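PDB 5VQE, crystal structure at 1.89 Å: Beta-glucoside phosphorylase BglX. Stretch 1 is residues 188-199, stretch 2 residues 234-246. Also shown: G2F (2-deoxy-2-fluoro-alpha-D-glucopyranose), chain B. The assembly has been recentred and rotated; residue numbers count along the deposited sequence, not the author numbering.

Stretch 1, residues 188-199: VLTTIKHFPGDG
Stretch 2 (234-246) GAETLMSAHIRQP

Two neighbouring strands, 191-193 and 237-240, run parallel in one sheet of BglX, their axes 31° apart and 4.4 Å at closest approach. T191 pairs with T237 and I192 with L238 (CA-CA 4.7 and 4.8 Å). A bulge then shifts the register by one, so that F195 pairs with S240 (CA-CA 4.8 Å). The bulge accompanies a corner at H194 (phi/psi -110/111), which follows a cis peptide; a second cis peptide precedes P196 (-86/7).

The backbone ladder alternates between the two stretches. I192 N donates to T237 O (3.1 Å), M239 N to I192 O (3.0 Å), F195 N to M239 O (3.0 Å) and A241 N to F195 O (2.8 Å).

At the entrance, E236 (chi1 m, chi2 p, chi3 -3°) folds its carboxylate back onto T190 (chi1 p): E236 OE1 accepts from T190 N at 3.1 Å and from T190 OG1 at 2.8 Å. A water bridges its other oxygen, E236 OE2 (3.0 Å), to V188 O (2.7 Å). L189 (m, t) lays CD2 against E236 CG at 3.8 Å. T237 (p) donates from OG1 to T190 O at 2.8 Å, reinforcing a weak bond from T237 N to T190 O (3.1 Å). T191 (m) shares a face with T237, and its CG2 rests 3.8 Å from M239 CB.

The face bearing I192, L238, F195 and S240 is knitted by apolar contacts. I192 (p, t) extends CD1 into a hollow between A235 CB (4.0 Å) and L238 CD1 (3.8 Å). The other methyl of L238 (chi1 t, chi2 147°), CD2, reaches F195 CB at 3.9 Å. The ring of F195 (t, chi2 -95°) presents its edge to S240 (t), with F195 CD1 3.9 Å from S240 OG.

At the corner, A241 CB fits against H194 CB at 3.7 Å. Past it, I243 (m, t) is the main bump: its CD1 lies 3.7 Å from D198 CB, while P196 CD sits 4.0 Å from I243 CB and 3.3 Å from I243 O. G197 has phi/psi 130/110, where a CB would jam against the preceding carbonyl oxygen.

Extended K193 (p, t, t, t) sends NZ to the fluoroglucose, donating to G2F O3 and O4, both at 3.0 Å. H194 (m, chi2 88°) places NE2 2.8 Å from G2F O3, a hydrogen bond at the ring edge. M239 (t, t, m) also reaches the sugar, its CE 3.5 Å from G2F O4 and its SD oblique to the H194 ring, 5.5 Å from the centroid.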

ATOM      1  N   VAL A 188       4.996 -13.131  10.089  1.00 14.14           N
ATOM      2  CA  VAL A 188       5.408 -11.880   9.469  1.00 10.90           C
ATOM      3  C   VAL A 188       4.828 -10.729  10.277  1.00 11.14           C
ATOM      4  O   VAL A 188       3.617 -10.678  10.522  1.00 10.66           O
ATOM      5  CB  VAL A 188       4.958 -11.816   8.000  1.00 10.94           C
ATOM      6  CG1 VAL A 188       5.217 -10.431   7.404  1.00  9.33           C
ATOM      7  CG2 VAL A 188       5.688 -12.888   7.184  1.00 11.73           C
ATOM      8  N   LEU A 189       5.694  -9.811  10.684  1.00 10.99           N
ATOM      9  CA  LEU A 189       5.266  -8.617  11.394  1.00 11.45           C
ATOM     10  C   LEU A 189       4.444  -7.718  10.476  1.00 11.48           C
ATOM     11  O   LEU A 189       4.697  -7.630   9.269  1.00 10.14           O
ATOM     12  CB  LEU A 189       6.483  -7.854  11.909  1.00 10.77           C
ATOM     13  CG  LEU A 189       7.475  -8.598  12.805  1.00 13.44           C
ATOM     14  CD1 LEU A 189       8.719  -7.738  13.062  1.00 17.34           C
ATOM     15  CD2 LEU A 189       6.828  -8.999  14.113  1.00 13.56           C
ATOM     16  N   THR A 190       3.457  -7.035  11.057  1.00 10.63           N
ATOM     17  CA  THR A 190       2.643  -6.082  10.316  1.00 11.43           C
ATOM     18  C   THR A 190       2.924  -4.650  10.760  1.00 12.67           C
ATOM     19  O   THR A 190       3.515  -4.398  11.817  1.00 11.77           O
ATOM     20  CB  THR A 190       1.145  -6.372  10.478  1.00 10.66           C
ATOM     21  OG1 THR A 190       0.739  -6.085  11.819  1.00 12.36           O
ATOM     22  CG2 THR A 190       0.827  -7.819  10.126  1.00 12.74           C
ATOM     23  N   THR A 191       2.479  -3.712   9.920  1.00  9.55           N
ATOM     24  CA  THR A 191       2.749  -2.282  10.068  1.00  9.39           C
ATOM     25  C   THR A 191       1.470  -1.528   9.761  1.00 11.15           C
ATOM     26  O   THR A 191       1.041  -1.504   8.604  1.00 13.47           O
ATOM     27  CB  THR A 191       3.841  -1.826   9.100  1.00 10.59           C
ATOM     28  OG1 THR A 191       4.943  -2.733   9.150  1.00 10.69           O
ATOM     29  CG2 THR A 191       4.324  -0.396   9.430  1.00 11.51           C
ATOM     30  N   ILE A 192       0.873  -0.884  10.755  1.00 11.07           N
ATOM     31  CA  ILE A 192      -0.254  -0.004  10.465  1.00 11.05           C
ATOM     32  C   ILE A 192       0.272   1.351  10.007  1.00  8.69           C
ATOM     33  O   ILE A 192       1.181   1.922  10.625  1.00 10.37           O
ATOM     34  CB  ILE A 192      -1.193   0.121  11.677  1.00  9.71           C
ATOM     35  CG1 ILE A 192      -0.436   0.499  12.961  1.00 10.79           C
ATOM     36  CG2 ILE A 192      -1.988  -1.175  11.846  1.00 10.67           C
ATOM     37  CD1 ILE A 192      -1.364   0.696  14.180  1.00 14.26           C
ATOM     38  N   LYS A 193      -0.290   1.856   8.906  1.00 10.45           N
ATOM     39  CA  LYS A 193       0.140   3.093   8.259  1.00 11.36           C
ATOM     40  C   LYS A 193      -1.084   3.734   7.619  1.00 10.88           C
ATOM     41  O   LYS A 193      -2.092   3.060   7.396  1.00  8.74           O
ATOM     42  CB  LYS A 193       1.246   2.818   7.222  1.00 10.66           C
ATOM     43  CG  LYS A 193       0.809   2.002   6.000  1.00  9.67           C
ATOM     44  CD  LYS A 193       2.008   1.648   5.116  1.00 11.20           C
ATOM     45  CE  LYS A 193       1.584   1.086   3.771  1.00 10.73           C
ATOM     46  NZ  LYS A 193       2.729   0.567   2.954  1.00 11.96           N
ATOM     47  N   HIS A 194      -1.028   5.037   7.319  1.00 10.46           N
ATOM     48  CA  HIS A 194       0.092   5.960   7.514  1.00 13.54           C
ATOM     49  C   HIS A 194      -0.249   6.968   8.624  1.00 11.88           C
ATOM     50  O   HIS A 194      -1.115   7.814   8.445  1.00 10.14           O
ATOM     51  CB  HIS A 194       0.383   6.727   6.219  1.00  9.30           C
ATOM     52  CG  HIS A 194       0.655   5.851   5.031  1.00 12.21           C
ATOM     53  ND1 HIS A 194      -0.347   5.384   4.205  1.00 11.79           N
ATOM     54  CD2 HIS A 194       1.816   5.379   4.517  1.00 12.52           C
ATOM     55  CE1 HIS A 194       0.185   4.651   3.239  1.00 11.79           C
ATOM     56  NE2 HIS A 194       1.496   4.636   3.401  1.00 12.05           N
ATOM     57  N   PHE A 195       0.412   6.874   9.751  1.00  9.46           N
ATOM     58  CA  PHE A 195       0.046   7.689  10.902  1.00 10.83           C
ATOM     59  C   PHE A 195       0.574   9.113  10.722  1.00 12.08           C
ATOM     60  O   PHE A 195       1.718   9.299  10.292  1.00 10.93           O
ATOM     61  CB  PHE A 195       0.611   7.055  12.166  1.00  9.42           C
ATOM     62  CG  PHE A 195       0.464   7.898  13.407  1.00 11.37           C
ATOM     63  CD1 PHE A 195       1.494   8.718  13.823  1.00 11.00           C
ATOM     64  CD2 PHE A 195      -0.685   7.822  14.186  1.00 11.44           C
ATOM     65  CE1 PHE A 195       1.371   9.483  14.966  1.00 13.17           C
ATOM     66  CE2 PHE A 195      -0.811   8.591  15.332  1.00 12.09           C
ATOM     67  CZ  PHE A 195       0.218   9.420  15.714  1.00 10.21           C
ATOM     68  N   PRO A 196      -0.210  10.148  11.077  1.00  8.59           N
ATOM     69  CA  PRO A 196      -1.492  10.202  11.783  1.00  9.29           C
ATOM     70  C   PRO A 196      -2.746  10.052  10.928  1.00 13.64           C
ATOM     71  O   PRO A 196      -3.843  10.241  11.457  1.00 13.76           O
ATOM     72  CB  PRO A 196      -1.454  11.597  12.418  1.00 11.95           C
ATOM     73  CG  PRO A 196      -0.757  12.407  11.421  1.00 11.46           C
ATOM     74  CD  PRO A 196       0.361  11.495  10.931  1.00 12.77           C
ATOM     75  N   GLY A 197      -2.597   9.743   9.642  1.00 12.76           N
ATOM     76  CA  GLY A 197      -3.738   9.346   8.845  1.00 12.60           C
ATOM     77  C   GLY A 197      -3.885  10.070   7.528  1.00 12.06           C
ATOM     78  O   GLY A 197      -4.222  11.257   7.495  1.00 13.00           O
ATOM     79  N   ASP A 198      -3.662   9.364   6.424  1.00 10.19           N
ATOM     80  CA  ASP A 198      -3.941   9.965   5.136  1.00 12.00           C
ATOM     81  C   ASP A 198      -5.432   9.846   4.814  1.00 13.62           C
ATOM     82  O   ASP A 198      -6.182   9.092   5.447  1.00 14.16           O
ATOM     83  CB  ASP A 198      -3.101   9.319   4.037  1.00 13.96           C
ATOM     84  CG  ASP A 198      -2.689  10.318   2.968  1.00 17.58           C
ATOM     85  OD1 ASP A 198      -3.404  11.335   2.804  1.00 12.83           O
ATOM     86  OD2 ASP A 198      -1.643  10.109   2.316  1.00 16.29           O
ATOM     87  N   GLY A 199      -5.862  10.623   3.820  1.00 11.48           N
ATOM     88  CA  GLY A 199      -7.209  10.545   3.297  1.00 14.15           C
ATOM     89  C   GLY A 199      -8.082  11.758   3.553  1.00 14.71           C
ATOM     90  O   GLY A 199      -9.191  11.813   3.010  1.00 14.39           O
ATOM     91  N   GLY A 234      -2.957  -5.881  18.764  1.00 16.75           N
ATOM     92  CA  GLY A 234      -1.600  -6.398  18.790  1.00 16.50           C
ATOM     93  C   GLY A 234      -0.708  -5.988  17.635  1.00 15.04           C
ATOM     94  O   GLY A 234       0.318  -6.641  17.407  1.00 10.73           O
ATOM     95  N   ALA A 235      -1.048  -4.928  16.910  1.00 13.01           N
ATOM     96  CA  ALA A 235      -0.189  -4.444  15.842  1.00 14.85           C
ATOM     97  C   ALA A 235       1.250  -4.314  16.328  1.00 12.52           C
ATOM     98  O   ALA A 235       1.521  -3.686  17.357  1.00 13.88           O
ATOM     99  CB  ALA A 235      -0.707  -3.101  15.338  1.00 11.34           C
ATOM    100  N   GLU A 236       2.175  -4.928  15.585  1.00 11.14           N
ATOM    101  CA  GLU A 236       3.557  -5.012  16.041  1.00 10.91           C
ATOM    102  C   GLU A 236       4.320  -3.724  15.769  1.00 10.33           C
ATOM    103  O   GLU A 236       5.109  -3.284  16.611  1.00 10.22           O
ATOM    104  CB  GLU A 236       4.267  -6.184  15.378  1.00 10.81           C
ATOM    105  CG  GLU A 236       3.671  -7.539  15.729  1.00 13.46           C
ATOM    106  CD  GLU A 236       2.553  -7.965  14.808  1.00 19.86           C
ATOM    107  OE1 GLU A 236       2.166  -7.183  13.905  1.00 17.81           O
ATOM    108  OE2 GLU A 236       2.055  -9.097  14.992  1.00 21.20           O
ATOM    109  N   THR A 237       4.100  -3.112  14.606  1.00  8.64           N
ATOM    110  CA  THR A 237       4.835  -1.925  14.211  1.00 10.29           C
ATOM    111  C   THR A 237       3.858  -0.922  13.616  1.00 10.98           C
ATOM    112  O   THR A 237       2.738  -1.269  13.221  1.00  9.95           O
ATOM    113  CB  THR A 237       5.960  -2.235  13.205  1.00 10.11           C
ATOM    114  OG1 THR A 237       5.421  -2.391  11.882  1.00 10.73           O
ATOM    115  CG2 THR A 237       6.736  -3.506  13.600  1.00 11.82           C
ATOM    116  N   LEU A 238       4.301   0.332  13.573  1.00  7.87           N
ATOM    117  CA  LEU A 238       3.516   1.447  13.072  1.00  9.55           C
ATOM    118  C   LEU A 238       4.432   2.356  12.266  1.00  8.43           C
ATOM    119  O   LEU A 238       5.588   2.578  12.642  1.00  8.40           O
ATOM    120  CB  LEU A 238       2.862   2.209  14.231  1.00  8.97           C
ATOM    121  CG  LEU A 238       2.112   3.507  13.935  1.00 10.12           C
ATOM    122  CD1 LEU A 238       0.955   3.655  14.898  1.00 12.36           C
ATOM    123  CD2 LEU A 238       3.040   4.713  14.041  1.00 10.89           C
ATOM    124  N   MET A 239       3.922   2.875  11.160  1.00  8.29           N
ATOM    125  CA  MET A 239       4.701   3.750  10.291  1.00  8.50           C
ATOM    126  C   MET A 239       4.206   5.181  10.448  1.00  9.66           C
ATOM    127  O   MET A 239       3.046   5.485  10.141  1.00 10.95           O
ATOM    128  CB  MET A 239       4.621   3.307   8.831  1.00  8.79           C
ATOM    129  CG  MET A 239       5.496   4.149   7.910  1.00 10.72           C
ATOM    130  SD  MET A 239       5.532   3.572   6.207  1.00 13.42           S
ATOM    131  CE  MET A 239       6.562   2.133   6.350  1.00 11.92           C
ATOM    132  N   SER A 240       5.089   6.050  10.925  1.00  8.91           N
ATOM    133  CA  SER A 240       4.793   7.468  11.093  1.00 11.20           C
ATOM    134  C   SER A 240       5.190   8.217   9.828  1.00  9.33           C
ATOM    135  O   SER A 240       6.367   8.237   9.450  1.00 10.48           O
ATOM    136  CB  SER A 240       5.530   8.018  12.315  1.00 11.21           C
ATOM    137  OG  SER A 240       5.137   9.362  12.587  1.00 11.92           O
ATOM    138  N   ALA A 241       4.215   8.824   9.170  1.00  9.47           N
ATOM    139  CA  ALA A 241       4.399   9.346   7.828  1.00 11.53           C
ATOM    140  C   ALA A 241       4.517  10.862   7.862  1.00 12.42           C
ATOM    141  O   ALA A 241       4.491  11.493   8.918  1.00 12.41           O
ATOM    142  CB  ALA A 241       3.258   8.887   6.922  1.00 13.63           C
ATOM    143  N   HIS A 242       4.647  11.447   6.676  1.00  9.07           N
ATOM    144  CA  HIS A 242       4.997  12.858   6.551  1.00  9.89           C
ATOM    145  C   HIS A 242       3.747  13.715   6.422  1.00 12.26           C
ATOM    146  O   HIS A 242       3.602  14.551   5.533  1.00 16.73           O
ATOM    147  CB  HIS A 242       5.938  13.036   5.371  1.00 11.97           C
ATOM    148  CG  HIS A 242       6.996  11.982   5.303  1.00 10.25           C
ATOM    149  ND1 HIS A 242       7.771  11.639   6.390  1.00 11.21           N
ATOM    150  CD2 HIS A 242       7.388  11.174   4.289  1.00 13.28           C
ATOM    151  CE1 HIS A 242       8.602  10.670   6.045  1.00 13.20           C
ATOM    152  NE2 HIS A 242       8.388  10.368   4.776  1.00 13.38           N
ATOM    153  N   ILE A 243       2.824  13.464   7.346  1.00 10.01           N
ATOM    154  CA  ILE A 243       1.503  14.073   7.375  1.00 12.03           C
ATOM    155  C   ILE A 243       1.376  14.832   8.688  1.00 11.98           C
ATOM    156  O   ILE A 243       1.700  14.293   9.751  1.00 10.85           O
ATOM    157  CB  ILE A 243       0.392  13.011   7.255  1.00 13.53           C
ATOM    158  CG1 ILE A 243       0.534  12.206   5.954  1.00 14.47           C
ATOM    159  CG2 ILE A 243      -0.971  13.654   7.350  1.00 13.44           C
ATOM    160  CD1 ILE A 243      -0.302  10.944   5.912  1.00 15.71           C
ATOM    161  N   ARG A 244       0.897  16.066   8.618  1.00 11.30           N
ATOM    162  CA  ARG A 244       0.646  16.857   9.817  1.00 13.90           C
ATOM    163  C   ARG A 244      -0.791  16.681  10.293  1.00 14.07           C
ATOM    164  O   ARG A 244      -1.699  16.412   9.500  1.00 15.90           O
ATOM    165  CB  ARG A 244       0.916  18.340   9.554  1.00 14.62           C
ATOM    166  CG  ARG A 244       2.388  18.685   9.533  1.00 18.24           C
ATOM    167  CD  ARG A 244       2.636  20.082   9.005  1.00 23.08           C
ATOM    168  NE  ARG A 244       2.502  20.143   7.559  1.00 26.17           N
ATOM    169  CZ  ARG A 244       2.593  21.263   6.848  1.00 33.69           C
ATOM    170  NH1 ARG A 244       2.818  22.424   7.454  1.00 38.46           N
ATOM    171  NH2 ARG A 244       2.462  21.224   5.529  1.00 29.93           N
ATOM    172  N   GLN A 245      -0.985  16.826  11.608  1.00 13.16           N
ATOM    173  CA  GLN A 245      -2.314  16.937  12.215  1.00 14.10           C
ATOM    174  C   GLN A 245      -2.231  18.126  13.161  1.00 12.85           C
ATOM    175  O   GLN A 245      -2.016  17.969  14.373  1.00 13.35           O
ATOM    176  CB  GLN A 245      -2.736  15.659  12.941  1.00 13.45           C
ATOM    177  CG  GLN A 245      -4.205  15.293  12.759  1.00 13.94           C
ATOM    178  CD  GLN A 245      -5.166  16.443  13.071  1.00 16.62           C
ATOM    179  OE1 GLN A 245      -4.810  17.389  13.777  1.00 17.13           O
ATOM    180  NE2 GLN A 245      -6.398  16.350  12.555  1.00 14.24           N
ATOM    181  N   PRO A 246      -2.339  19.341  12.629  1.00 12.92           N
ATOM    182  CA  PRO A 246      -2.089  20.522  13.473  1.00 14.61           C
ATOM    183  C   PRO A 246      -3.017  20.620  14.667  1.00 12.85           C
ATOM    184  O   PRO A 246      -2.589  21.054  15.745  1.00 14.55           O
ATOM    185  CB  PRO A 246      -2.276  21.695  12.498  1.00 15.44           C
ATOM    186  CG  PRO A 246      -2.970  21.134  11.309  1.00 22.38           C
ATOM    187  CD  PRO A 246      -2.576  19.702  11.225  1.00 16.74           C
TER
HETATM  188  C1  G2F B 601       6.535   5.512   2.343  1.00 13.43           C
HETATM  189  C2  G2F B 601       5.083   5.121   1.916  1.00 16.96           C
HETATM  190  C3  G2F B 601       4.723   3.777   2.617  1.00 11.41           C
HETATM  191  C4  G2F B 601       5.812   2.721   2.256  1.00 13.57           C
HETATM  192  C5  G2F B 601       7.203   3.277   2.714  1.00 12.95           C
HETATM  193  C6  G2F B 601       8.366   2.285   2.310  1.00 13.96           C
HETATM  194  O3  G2F B 601       3.526   3.312   2.052  1.00 11.73           O
HETATM  195  O4  G2F B 601       5.558   1.577   3.028  1.00  9.24           O
HETATM  196  O5  G2F B 601       7.447   4.490   2.022  1.00 12.31           O
HETATM  197  O6  G2F B 601       8.248   1.998   0.945  1.00 14.50           O
HETATM  198  F2  G2F B 601       4.211   6.071   2.317  1.00 13.36           F
HETATM  199  O   HOH W   1       3.281 -11.098  13.191  1.00 22.83           O